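PDB 3G7U: cytosine-specific methyltransferase from Escherichia coli O157:H7 EDL933, which probably transfers a methyl group from S-adenosyl-L-methionine to carbon 5 of cytosine in DNA. Local coordinates for residues Ser10-Leu15 against Phe334-Thr339; Lys229-Ile234 against Ala324-Gly329; Leu99-Tyr104 against Phe136-Gly141; Val26-Glu31 against Glu60-Phe65; Thr283-Asp286 against Phe290-Thr293. One frame throughout, in Å; residues are numbered along the deposited sequence.

Contacts 1, 3 and 4 involve the Rossmann-like methyltransferase core. Contacts 2 and 5 are nested inside the long loop that contact 1 closes. Contact 1 touches contact 4, because Gly11 N approaches Glu31 OE1 at 2.8 Å in a probable hydrogen bond. It also touches contact 2, where Phe336 CE2 packs on Ala325 CB at 3.7 Å. Contact 2 passes on to contact 5 through Leu327 CD1, which meets Leu285 CD1 at 3.9 Å. Contact 3 touches none of the others; its centre is about 18 Å from the centre of contact 4. It is nearest the predicted active site: the side chain of Tyr104 lies about 9 Å from that of Cys81.

Contact 1: Ser10-Leu15 against Phe334-Thr339; sequences SGVGGL and FRFHVT
Val12 meets both Phe334 and Phe336, and the contact is almost wholly apolar. The CG2 methyl of Val12 faces the junction where the two rings meet and touches both. Val12 CG2 is 4.2 Å from CE2 of Phe334. Val12 CG2 keeps the same separation, 4.2 Å, from CE1 of Phe336, and lies oblique to that ring. Phe334 has CG anti to its backbone N (chi1 -161°), and this carries the ring out to the glycine-rich loop. The two phenylalanines also pack on each other, with Phe334 CD2 over the rim of one face of the Phe336 ring.

The polar atoms at the ring are carbonyl oxygens. Val12 O sits at the edge of the Phe334 ring, near its plane, 3.4 Å from CZ. It is buried, and no hydrogen-bond partner for it is found in the model. Gly13 O is farther off and oblique, 4.4 Å from Phe334 CE1.

Hydrogen bonds act inside each segment. Ser10 OG donates to Gly11 O at 3.0 Å. Ser10 to Gly13 forms a type II' turn, closed by a weak bond from Gly13 N to Ser10 O. Gly13 then takes the N-cap position. On the other side, His337 ND1 accepts from Thr339 N at 3.2 Å and also pairs with Thr339 OG1. Thr339 caps helix 340-348, whose Gln346 touches both Val12 and Phe336.

The loop from strand 4-8 into helix 14-22 carries the Phe-Ser-Gly-Val-Gly-Gly sequence, the first conserved motif of C5-cytosine methyltransferases, which in relatives lines the S-adenosylmethionine pocket.

Contact 2: Lys229-Ile234 against Ala324-Gly329; sequences KLWGQI and AARLQG
Leu230 and Trp231 both pack on Arg326, but the first link along the segment is a water. It donates to Gly329 O at 2.9 Å and makes a weak, long bond to Lys229 O. The Lys229 side chain leads elsewhere: NZ bonds Gln233 OE1 at 2.7 Å, in the carbonyl plane on a lone pair, and also pairs with Glu357. Leu230 comes next. Its CD2 methyl lies over the centre of one guanidinium face, 3.6 Å from Arg326 CZ, and CD1 rests on the arginine CD at 3.8 Å. The extended arginine chain crosses the leucine at about a right angle. The same CD2 sits over the rim of the Trp231 indole. Trp231 turns an edge to the guanidinium, with NE1 3.9 Å from Arg326 NH1 and the planes 73° apart. Both nitrogens bind Asp332 OD2, so one carboxylate holds indole and guanidinium together. Arg326 NH2 goes to the carbonyls of Ala196 and Tyr198. The segment 324-329 ends in a Schellman motif at Gly329, within what is probably motif IX of the family. Helix 321-328 thus lies between helix 225-231 and helix 340-348, while helix 241-248 touches Trp231.

Contact 3: Leu99-Tyr104 against Phe136-Gly141; sequences LYMHFY and FNLVSG
Tyr104 packs against Leu138 and Val139 where two helices of the Rossmann-like core run side by side. Helix 94-110 and helix 129-140 are joined through strand 114-119. Their short axes here are parallel to within 2° and 9.9 Å apart.

Tyr104 offers backbone and side chain together. Its carbonyl carbon is 3.9 Å from Leu138 CD1, and its CB is a little farther from the same methyl. The ring meets Val139 obliquely, CD1 of Tyr104 to CG2 of Val139 at 4.3 Å. Phe103 CD2 lies over the centre of one face of this ring. Ala117 of strand 114-119 and Ala135 of helix 129-140 also touch the side chain. A bound glycerol, probably from the crystallisation liquor, lies about 4 Å from the Tyr104 side chain and is hydrogen-bonded by Tyr100 OH.

Leu138 points toward helix 94-110, and its CD1 does the touching. With CG anti to the carbonyl carbon (chi1 -83°), the branch reaches both Tyr104 and Met101. The methionine chain bends at chi2 and chi3, which brings its CE back to this methyl. A side-chain-to-backbone hydrogen bond, Ser108 OG to Leu138 O, also ties the helices.

Val139 likewise points toward helix 94-110 and touches Phe115 and Ile145 of the sheet. The tightest approach is Met101 CE to Leu138 CD1, at 3.6 Å, while Val139 CG1 rests 4.0 Å from Tyr104 O.

Contact 4: Val26-Glu31 against Glu60-Phe65; sequences VKMAVE and EIIKGF
Met28 reaches from strand 25-30 to Phe65 and Ile62 on helix 59-66. This is sheet-to-helix packing in the Rossmann-like core, where the helix follows edge strand 48-50 and leads back across the sheet to strand 74-77.

In the first shell the methionine end does all the touching. Met28 CE comes in at the edge of the Phe65 ring, near its plane, 3.8 Å from Phe65 CD2. Met28 SD lies 4.2 Å from the same ring carbon, Phe65 CD2. On its other neighbour, Met28 SD meets Ile62 CG2 at 4.4 Å, a looser contact. The methionine and phenylalanine side chains cross at about a right angle.

The torsions explain the reach. Met28 is straight from the backbone N to SD (chi1 180°), so the sulfur stands out from the strand, and only the last bond turns, placing CE at Phe65. On the helix side, Ile61 O lies over the rim of one face of the Phe65 ring, 3.5 Å above its plane.

Farther out, Leu48 and Val50 of the edge strand touch Met28, and Val50 also touches Phe65. Ile62 packs on Ile6 of strand 4-8, so the helix spans three strands. Ala29, next along the strand, meets His40 of helix 34-43. The closest atoms of the contact are Met28 CE and Phe65 CB, at 3.7 Å.

Contact 5: Thr283-Asp286 against Phe290-Thr293; sequences TRLD and FCPT
Leu285 meets Cys291 and Pro292 through one methyl, and its side chain can be followed outward. At CB the chain turns: CG is anti to the carbonyl carbon (chi1 -67°), and from there only the CD2 branch reaches segment 290-293. CG divides the work. CD1 goes to Leu327 of helix 321-328, and CD2 faces the returning loop. Leu285 CD2 lies 3.8 Å from Cys291 CA. The distance from Leu285 CD2 to Cys291 CB is 4.1 Å, and Cys291 SG stands at a similar distance. On the next residue Leu285 CD2 meets Pro292 CD at 3.8 Å, the leucine and the proline ring crossing at a slant.

Both segments belong to the long loop between helices 262-269 and 321-328. The contact lies in the region between motifs VIII and IX, where relatives carry the target recognition domain.

Beside the methyl, a water joins the two backbones. It accepts from Asp286 N at 2.9 Å and donates to Phe290 O at the same length, 2.9 Å. Asp286 OD1 accepts a hydrogen bond from Asn288 N. Cys291 O accepts from Thr160 OG1, and Cys291 SG packs on Leu327.

Contact 1: Ser10-Leu15 against Phe334-Thr339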
# COMPACT_ATOMS: atom_id res chain seq x y z
N SER A 10 -7.46 -1.09 6.42
CA SER A 10 -6.07 -0.69 6.32
C SER A 10 -5.17 -1.71 5.63
O SER A 10 -4.07 -1.34 5.13
CB SER A 10 -5.51 -0.49 7.75
OG SER A 10 -5.47 -1.73 8.48
N GLY A 11 -5.59 -2.98 5.62
CA GLY A 11 -4.68 -4.08 5.25
C GLY A 11 -3.41 -3.99 6.07
O GLY A 11 -3.46 -3.58 7.26
N VAL A 12 -2.26 -4.28 5.46
CA VAL A 12 -1.00 -4.28 6.25
C VAL A 12 -0.38 -2.92 6.46
O VAL A 12 0.49 -2.78 7.31
CB VAL A 12 0.12 -5.15 5.58
CG1 VAL A 12 -0.33 -6.57 5.52
CG2 VAL A 12 0.48 -4.63 4.17
N GLY A 13 -0.87 -1.92 5.73
CA GLY A 13 -0.50 -0.54 6.00
C GLY A 13 0.29 0.18 4.92
O GLY A 13 1.11 1.05 5.24
N GLY A 14 0.09 -0.17 3.66
CA GLY A 14 0.66 0.63 2.56
C GLY A 14 0.23 2.12 2.65
O GLY A 14 1.07 3.01 2.60
N LEU A 15 -1.08 2.37 2.78
CA LEU A 15 -1.58 3.74 2.83
C LEU A 15 -1.19 4.36 4.17
O LEU A 15 -0.87 5.54 4.23
CB LEU A 15 -3.10 3.73 2.67
CG LEU A 15 -3.78 5.07 2.48
CD1 LEU A 15 -3.41 5.61 1.04
CD2 LEU A 15 -5.29 4.86 2.58
N PHE A 334 10.15 -3.00 6.31
CA PHE A 334 8.74 -3.36 6.51
C PHE A 334 8.67 -4.88 6.59
O PHE A 334 9.22 -5.59 5.75
CB PHE A 334 7.88 -2.79 5.38
CG PHE A 334 6.42 -2.71 5.71
CD1 PHE A 334 5.88 -1.51 6.23
CD2 PHE A 334 5.61 -3.81 5.55
CE1 PHE A 334 4.53 -1.43 6.58
CE2 PHE A 334 4.22 -3.74 5.89
CZ PHE A 334 3.72 -2.54 6.40
N ARG A 335 7.97 -5.41 7.59
CA ARG A 335 7.98 -6.84 7.84
C ARG A 335 6.64 -7.44 7.47
O ARG A 335 5.61 -6.95 7.93
CB ARG A 335 8.25 -7.10 9.31
CG ARG A 335 8.53 -8.57 9.62
CD ARG A 335 8.95 -8.71 11.09
NE ARG A 335 9.22 -10.10 11.42
CZ ARG A 335 9.98 -10.51 12.43
NH1 ARG A 335 10.60 -9.60 13.20
NH2 ARG A 335 10.17 -11.82 12.66
N PHE A 336 6.64 -8.49 6.66
CA PHE A 336 5.37 -9.12 6.23
C PHE A 336 5.19 -10.44 6.92
O PHE A 336 6.08 -10.91 7.64
CB PHE A 336 5.37 -9.34 4.71
CG PHE A 336 5.39 -8.07 3.94
CD1 PHE A 336 4.21 -7.41 3.68
CD2 PHE A 336 6.60 -7.47 3.58
CE1 PHE A 336 4.22 -6.17 3.03
CE2 PHE A 336 6.63 -6.22 2.93
CZ PHE A 336 5.43 -5.58 2.63
N HIS A 337 4.03 -11.07 6.72
CA HIS A 337 3.82 -12.43 7.23
C HIS A 337 4.91 -13.36 6.72
O HIS A 337 5.40 -13.21 5.59
CB HIS A 337 2.45 -12.94 6.78
CG HIS A 337 1.98 -14.14 7.56
ND1 HIS A 337 2.27 -15.43 7.19
CD2 HIS A 337 1.24 -14.23 8.70
CE1 HIS A 337 1.74 -16.27 8.06
NE2 HIS A 337 1.12 -15.57 8.99
N VAL A 338 5.24 -14.36 7.53
CA VAL A 338 6.33 -15.31 7.21
C VAL A 338 6.11 -16.15 5.94
O VAL A 338 7.08 -16.47 5.23
CB VAL A 338 6.70 -16.25 8.41
CG1 VAL A 338 7.40 -15.47 9.50
CG2 VAL A 338 5.47 -16.98 8.97
N THR A 339 4.86 -16.49 5.63
CA THR A 339 4.60 -17.40 4.51
C THR A 339 4.53 -16.60 3.23
O THR A 339 4.08 -15.44 3.27
CB THR A 339 3.25 -18.13 4.67
OG1 THR A 339 2.20 -17.16 4.71
CG2 THR A 339 3.21 -18.97 5.97

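Contact 2: Lys229-Ile234 against Ala324-Gly329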
# COMPACT_ATOMS: atom_id res chain seq x y z
N LYS A 229 14.39 5.86 0.66
CA LYS A 229 13.06 5.34 1.04
C LYS A 229 13.16 3.84 1.34
O LYS A 229 12.49 3.31 2.23
CB LYS A 229 12.05 5.59 -0.08
CG LYS A 229 11.67 7.03 -0.23
CD LYS A 229 10.38 7.20 -1.02
CE LYS A 229 9.99 8.72 -1.10
NZ LYS A 229 9.96 9.37 0.26
N LEU A 230 14.02 3.15 0.60
CA LEU A 230 14.16 1.69 0.76
C LEU A 230 14.78 1.30 2.11
O LEU A 230 14.30 0.37 2.75
CB LEU A 230 14.94 1.08 -0.42
CG LEU A 230 14.97 -0.45 -0.59
CD1 LEU A 230 13.57 -0.99 -1.03
CD2 LEU A 230 16.00 -0.81 -1.67
N TRP A 231 15.80 2.04 2.54
CA TRP A 231 16.60 1.71 3.72
C TRP A 231 16.44 2.68 4.90
O TRP A 231 17.04 2.47 5.95
CB TRP A 231 18.09 1.55 3.34
CG TRP A 231 18.27 0.43 2.32
CD1 TRP A 231 17.64 -0.81 2.36
CD2 TRP A 231 19.08 0.44 1.14
NE1 TRP A 231 18.03 -1.56 1.26
CE2 TRP A 231 18.90 -0.81 0.50
CE3 TRP A 231 19.93 1.39 0.56
CZ2 TRP A 231 19.55 -1.14 -0.70
CZ3 TRP A 231 20.57 1.06 -0.66
CH2 TRP A 231 20.36 -0.19 -1.27
N GLY A 232 15.59 3.69 4.77
CA GLY A 232 15.41 4.68 5.85
C GLY A 232 14.04 5.34 5.81
O GLY A 232 13.03 4.68 5.49
N GLN A 233 14.00 6.65 6.14
CA GLN A 233 12.75 7.40 6.21
C GLN A 233 11.71 6.63 7.02
O GLN A 233 10.57 6.36 6.56
CB GLN A 233 12.24 7.80 4.83
CG GLN A 233 13.17 8.80 4.13
CD GLN A 233 12.67 9.21 2.75
OE1 GLN A 233 11.48 9.04 2.44
NE2 GLN A 233 13.57 9.74 1.92
N ILE A 234 12.13 6.23 8.22
CA ILE A 234 11.26 5.55 9.18
C ILE A 234 10.55 6.63 10.01
O ILE A 234 11.22 7.34 10.77
CB ILE A 234 12.07 4.65 10.15
CG1 ILE A 234 13.03 3.69 9.39
CG2 ILE A 234 11.11 3.91 11.08
CD1 ILE A 234 13.85 2.80 10.28
N ALA A 324 8.90 -8.69 -4.54
CA ALA A 324 7.60 -8.10 -4.77
C ALA A 324 7.38 -6.84 -3.94
O ALA A 324 6.81 -5.83 -4.45
CB ALA A 324 6.51 -9.12 -4.49
N ALA A 325 7.80 -6.89 -2.67
CA ALA A 325 7.68 -5.73 -1.74
C ALA A 325 8.44 -4.56 -2.30
O ALA A 325 7.95 -3.42 -2.30
CB ALA A 325 8.22 -6.07 -0.37
N ARG A 326 9.67 -4.82 -2.80
CA ARG A 326 10.44 -3.73 -3.36
C ARG A 326 9.75 -3.16 -4.59
O ARG A 326 9.67 -1.93 -4.77
CB ARG A 326 11.84 -4.21 -3.73
CG ARG A 326 12.71 -4.51 -2.55
CD ARG A 326 14.14 -4.25 -2.95
NE ARG A 326 15.14 -4.35 -1.86
CZ ARG A 326 16.44 -4.40 -2.09
NH1 ARG A 326 17.32 -4.52 -1.10
NH2 ARG A 326 16.87 -4.35 -3.35
N LEU A 327 9.25 -4.03 -5.44
CA LEU A 327 8.64 -3.55 -6.65
C LEU A 327 7.35 -2.76 -6.36
O LEU A 327 6.95 -1.92 -7.15
CB LEU A 327 8.35 -4.74 -7.56
CG LEU A 327 9.65 -5.42 -8.03
CD1 LEU A 327 9.28 -6.75 -8.70
CD2 LEU A 327 10.38 -4.50 -9.08
N GLN A 328 6.72 -3.01 -5.22
CA GLN A 328 5.48 -2.31 -4.87
C GLN A 328 5.76 -0.99 -4.16
O GLN A 328 4.87 -0.17 -4.03
CB GLN A 328 4.60 -3.26 -4.02
CG GLN A 328 3.26 -2.78 -3.58
CD GLN A 328 2.29 -2.60 -4.71
OE1 GLN A 328 2.48 -3.10 -5.82
NE2 GLN A 328 1.22 -1.86 -4.43
N GLY A 329 7.02 -0.74 -3.79
CA GLY A 329 7.40 0.48 -3.11
C GLY A 329 7.44 0.39 -1.60
O GLY A 329 7.46 1.42 -0.92
O HOH W 1 9.52 2.83 0.50

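Contact 3: Leu99-Tyr104 against Phe136-Gly141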
# COMPACT_ATOMS: atom_id res chain seq x y z
N LEU A 99 -20.25 -2.06 2.42
CA LEU A 99 -19.05 -1.52 3.09
C LEU A 99 -18.54 -0.19 2.52
O LEU A 99 -18.03 0.68 3.25
CB LEU A 99 -17.91 -2.56 3.14
CG LEU A 99 -18.20 -3.79 4.01
CD1 LEU A 99 -17.18 -4.87 3.75
CD2 LEU A 99 -18.28 -3.45 5.49
N TYR A 100 -18.68 -0.04 1.20
CA TYR A 100 -18.36 1.22 0.52
C TYR A 100 -19.10 2.39 1.14
O TYR A 100 -18.52 3.43 1.45
CB TYR A 100 -18.75 1.11 -0.97
CG TYR A 100 -18.31 2.30 -1.79
CD1 TYR A 100 -17.02 2.39 -2.29
CD2 TYR A 100 -19.20 3.35 -2.08
CE1 TYR A 100 -16.59 3.48 -3.01
CE2 TYR A 100 -18.76 4.47 -2.82
CZ TYR A 100 -17.45 4.50 -3.29
OH TYR A 100 -16.97 5.56 -4.03
N MET A 101 -20.42 2.20 1.30
CA MET A 101 -21.30 3.22 1.86
C MET A 101 -21.00 3.52 3.33
O MET A 101 -21.14 4.67 3.76
CB MET A 101 -22.75 2.79 1.72
CG MET A 101 -23.35 2.90 0.29
SD MET A 101 -23.28 4.56 -0.44
CE MET A 101 -23.64 5.68 0.92
N HIS A 102 -20.55 2.51 4.08
CA HIS A 102 -20.17 2.68 5.51
C HIS A 102 -18.93 3.53 5.68
O HIS A 102 -18.81 4.25 6.68
CB HIS A 102 -19.93 1.32 6.19
CG HIS A 102 -21.19 0.54 6.43
ND1 HIS A 102 -22.23 1.04 7.17
CD2 HIS A 102 -21.56 -0.69 6.01
CE1 HIS A 102 -23.20 0.13 7.21
NE2 HIS A 102 -22.82 -0.92 6.51
N PHE A 103 -17.99 3.45 4.74
CA PHE A 103 -16.84 4.34 4.76
C PHE A 103 -17.33 5.78 4.78
O PHE A 103 -16.87 6.62 5.58
CB PHE A 103 -15.89 4.14 3.54
CG PHE A 103 -14.67 5.04 3.52
CD1 PHE A 103 -13.51 4.63 4.14
CD2 PHE A 103 -14.67 6.26 2.82
CE1 PHE A 103 -12.40 5.45 4.12
CE2 PHE A 103 -13.58 7.07 2.81
CZ PHE A 103 -12.43 6.68 3.44
N TYR A 104 -18.20 6.09 3.84
CA TYR A 104 -18.68 7.45 3.67
C TYR A 104 -19.66 7.85 4.79
O TYR A 104 -19.69 9.01 5.15
CB TYR A 104 -19.27 7.68 2.27
CG TYR A 104 -18.14 7.74 1.27
CD1 TYR A 104 -17.41 8.89 1.11
CD2 TYR A 104 -17.79 6.61 0.52
CE1 TYR A 104 -16.32 8.96 0.23
CE2 TYR A 104 -16.71 6.67 -0.40
CZ TYR A 104 -16.00 7.83 -0.53
OH TYR A 104 -14.94 7.92 -1.40
N PHE A 136 -21.48 10.38 -2.41
CA PHE A 136 -21.16 11.78 -2.70
C PHE A 136 -22.14 12.65 -1.91
O PHE A 136 -21.74 13.64 -1.31
CB PHE A 136 -21.32 12.05 -4.20
CG PHE A 136 -20.71 13.37 -4.71
CD1 PHE A 136 -21.39 14.58 -4.60
CD2 PHE A 136 -19.49 13.36 -5.42
CE1 PHE A 136 -20.85 15.77 -5.11
CE2 PHE A 136 -18.93 14.54 -5.94
CZ PHE A 136 -19.61 15.75 -5.79
N ASN A 137 -23.41 12.26 -1.90
CA ASN A 137 -24.47 12.97 -1.17
C ASN A 137 -24.26 13.07 0.33
O ASN A 137 -24.65 14.07 0.92
CB ASN A 137 -25.83 12.30 -1.40
CG ASN A 137 -26.41 12.56 -2.77
OD1 ASN A 137 -25.96 13.46 -3.49
ND2 ASN A 137 -27.41 11.77 -3.14
N LEU A 138 -23.68 12.04 0.93
CA LEU A 138 -23.47 11.98 2.37
C LEU A 138 -22.45 12.99 2.79
O LEU A 138 -22.44 13.46 3.95
CB LEU A 138 -22.99 10.60 2.82
CG LEU A 138 -24.03 9.52 3.04
CD1 LEU A 138 -23.35 8.22 3.44
CD2 LEU A 138 -25.02 9.95 4.11
N VAL A 139 -21.58 13.34 1.85
CA VAL A 139 -20.45 14.20 2.18
C VAL A 139 -20.45 15.56 1.47
O VAL A 139 -19.75 16.45 1.90
CB VAL A 139 -19.06 13.48 2.06
CG1 VAL A 139 -18.95 12.37 3.10
CG2 VAL A 139 -18.84 12.90 0.69
N SER A 140 -21.22 15.71 0.40
CA SER A 140 -21.11 16.93 -0.46
C SER A 140 -21.61 18.19 0.21
O SER A 140 -21.22 19.28 -0.18
CB SER A 140 -21.84 16.77 -1.79
OG SER A 140 -23.17 16.32 -1.58
N GLY A 141 -22.48 18.02 1.21
CA GLY A 141 -22.92 19.11 2.07
C GLY A 141 -21.79 19.75 2.84
O GLY A 141 -21.75 20.98 2.94

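Contact 4: Val26-Glu31 against Glu60-Phe65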
# COMPACT_ATOMS: atom_id res chain seq x y z
N VAL A 26 -0.80 8.03 12.55
CA VAL A 26 -1.84 7.02 12.23
C VAL A 26 -2.25 6.48 13.59
O VAL A 26 -1.51 5.71 14.22
CB VAL A 26 -1.31 5.88 11.34
CG1 VAL A 26 -2.39 4.75 11.17
CG2 VAL A 26 -0.87 6.45 9.97
N LYS A 27 -3.40 6.94 14.07
CA LYS A 27 -3.79 6.66 15.47
C LYS A 27 -4.51 5.33 15.61
O LYS A 27 -4.46 4.70 16.67
CB LYS A 27 -4.69 7.76 16.03
CG LYS A 27 -4.02 9.09 16.26
CD LYS A 27 -2.91 8.95 17.29
CE LYS A 27 -2.68 10.25 18.01
NZ LYS A 27 -1.45 10.20 18.83
N MET A 28 -5.13 4.86 14.53
CA MET A 28 -5.97 3.66 14.59
C MET A 28 -5.98 3.05 13.19
O MET A 28 -6.13 3.78 12.23
CB MET A 28 -7.42 3.99 14.98
CG MET A 28 -8.44 2.78 15.07
SD MET A 28 -10.14 3.31 15.51
CE MET A 28 -9.73 3.49 17.24
N ALA A 29 -5.85 1.73 13.12
CA ALA A 29 -6.14 1.00 11.87
C ALA A 29 -7.31 0.06 12.08
O ALA A 29 -7.37 -0.63 13.14
CB ALA A 29 -4.88 0.23 11.44
N VAL A 30 -8.26 0.00 11.14
CA VAL A 30 -9.38 -0.92 11.23
C VAL A 30 -9.28 -1.89 10.05
O VAL A 30 -9.25 -1.48 8.89
CB VAL A 30 -10.76 -0.21 11.17
CG1 VAL A 30 -11.92 -1.25 11.25
CG2 VAL A 30 -10.89 0.81 12.34
N GLU A 31 -9.18 -3.17 10.38
CA GLU A 31 -9.02 -4.22 9.33
C GLU A 31 -9.61 -5.52 9.83
O GLU A 31 -9.27 -5.95 10.90
CB GLU A 31 -7.51 -4.37 9.05
CG GLU A 31 -7.10 -5.53 8.13
CD GLU A 31 -7.84 -5.55 6.82
OE1 GLU A 31 -7.89 -4.51 6.13
OE2 GLU A 31 -8.40 -6.61 6.45
N GLU A 60 -19.71 7.43 17.52
CA GLU A 60 -19.68 7.35 19.00
C GLU A 60 -18.88 6.14 19.48
O GLU A 60 -18.16 6.21 20.48
CB GLU A 60 -21.10 7.29 19.58
CG GLU A 60 -21.71 8.67 19.85
CD GLU A 60 -20.86 9.55 20.79
OE1 GLU A 60 -20.44 9.09 21.89
OE2 GLU A 60 -20.60 10.72 20.44
N ILE A 61 -19.01 5.03 18.76
CA ILE A 61 -18.28 3.81 19.12
C ILE A 61 -16.79 4.10 18.96
O ILE A 61 -15.96 3.81 19.85
CB ILE A 61 -18.74 2.62 18.23
CG1 ILE A 61 -20.15 2.23 18.67
CG2 ILE A 61 -17.84 1.41 18.38
CD1 ILE A 61 -20.77 1.18 17.80
N ILE A 62 -16.46 4.71 17.83
CA ILE A 62 -15.05 5.07 17.57
C ILE A 62 -14.45 6.04 18.60
O ILE A 62 -13.31 5.84 19.05
CB ILE A 62 -14.85 5.57 16.11
CG1 ILE A 62 -14.97 4.35 15.19
CG2 ILE A 62 -13.48 6.20 15.96
CD1 ILE A 62 -15.18 4.66 13.69
N LYS A 63 -15.20 7.06 18.98
CA LYS A 63 -14.73 7.97 20.05
C LYS A 63 -14.56 7.23 21.38
O LYS A 63 -13.62 7.50 22.14
CB LYS A 63 -15.70 9.16 20.21
CG LYS A 63 -15.72 10.14 19.03
CD LYS A 63 -17.05 10.93 19.01
CE LYS A 63 -17.07 11.99 17.92
NZ LYS A 63 -18.44 12.59 17.81
N GLY A 64 -15.44 6.26 21.63
CA GLY A 64 -15.37 5.34 22.77
C GLY A 64 -14.11 4.51 22.81
O GLY A 64 -13.56 4.26 23.87
N PHE A 65 -13.64 4.07 21.64
CA PHE A 65 -12.38 3.34 21.58
C PHE A 65 -11.24 4.21 22.04
O PHE A 65 -10.34 3.73 22.74
CB PHE A 65 -12.05 2.93 20.13
CG PHE A 65 -12.96 1.88 19.53
CD1 PHE A 65 -13.74 1.03 20.30
CD2 PHE A 65 -12.96 1.69 18.15
CE1 PHE A 65 -14.56 0.06 19.72
CE2 PHE A 65 -13.75 0.70 17.55
CZ PHE A 65 -14.54 -0.13 18.33

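Contact 5: Thr283-Asp286 against Phe290-Thr293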
# COMPACT_ATOMS: atom_id res chain seq x y z
N THR A 283 4.77 -13.91 -16.18
CA THR A 283 5.48 -13.11 -17.15
C THR A 283 6.82 -12.74 -16.60
O THR A 283 6.93 -12.29 -15.46
CB THR A 283 4.71 -11.80 -17.48
OG1 THR A 283 3.41 -12.12 -17.98
CG2 THR A 283 5.45 -10.97 -18.49
N ARG A 284 7.86 -12.92 -17.41
CA ARG A 284 9.18 -12.45 -17.01
C ARG A 284 9.27 -10.94 -17.01
O ARG A 284 8.86 -10.27 -17.97
CB ARG A 284 10.28 -13.09 -17.87
CG ARG A 284 11.67 -12.51 -17.68
CD ARG A 284 12.73 -13.48 -18.13
NE ARG A 284 13.25 -14.28 -17.02
CZ ARG A 284 14.11 -15.28 -17.14
NH1 ARG A 284 14.54 -15.64 -18.36
NH2 ARG A 284 14.52 -15.93 -16.06
N LEU A 285 9.78 -10.40 -15.91
CA LEU A 285 10.03 -8.97 -15.77
C LEU A 285 11.10 -8.51 -16.76
O LEU A 285 12.07 -9.23 -17.04
CB LEU A 285 10.50 -8.62 -14.36
CG LEU A 285 9.45 -8.82 -13.24
CD1 LEU A 285 10.09 -8.86 -11.88
CD2 LEU A 285 8.44 -7.69 -13.30
N ASP A 286 10.91 -7.29 -17.27
CA ASP A 286 11.93 -6.63 -18.07
C ASP A 286 12.70 -5.78 -17.10
O ASP A 286 12.11 -4.92 -16.41
CB ASP A 286 11.24 -5.79 -19.16
CG ASP A 286 12.23 -4.97 -20.03
OD1 ASP A 286 13.45 -4.83 -19.75
OD2 ASP A 286 11.72 -4.41 -21.02
N PHE A 290 9.00 -1.96 -15.86
CA PHE A 290 8.40 -1.91 -14.53
C PHE A 290 7.59 -3.16 -14.28
O PHE A 290 7.24 -3.91 -15.22
CB PHE A 290 7.48 -0.68 -14.41
CG PHE A 290 8.14 0.61 -14.79
CD1 PHE A 290 8.94 1.29 -13.88
CD2 PHE A 290 7.96 1.15 -16.06
CE1 PHE A 290 9.58 2.50 -14.23
CE2 PHE A 290 8.60 2.36 -16.43
CZ PHE A 290 9.40 3.03 -15.50
N CYS A 291 7.24 -3.39 -13.02
CA CYS A 291 6.47 -4.55 -12.66
C CYS A 291 5.02 -4.31 -13.08
O CYS A 291 4.45 -3.27 -12.73
CB CYS A 291 6.59 -4.78 -11.15
SG CYS A 291 5.78 -6.26 -10.54
N PRO A 292 4.40 -5.24 -13.83
CA PRO A 292 2.99 -5.04 -14.18
C PRO A 292 2.09 -5.10 -12.93
O PRO A 292 2.61 -5.33 -11.83
CB PRO A 292 2.67 -6.22 -15.12
CG PRO A 292 3.93 -6.93 -15.37
CD PRO A 292 4.94 -6.51 -14.34
N THR A 293 0.79 -4.90 -13.06
CA THR A 293 -0.09 -4.98 -11.88
C THR A 293 0.05 -6.32 -11.09
O THR A 293 -0.27 -7.40 -11.61
CB THR A 293 -1.58 -4.73 -12.24
OG1 THR A 293 -1.68 -3.57 -13.09
CG2 THR A 293 -2.43 -4.51 -10.96
O HOH W 2 8.37 -5.98 -16.96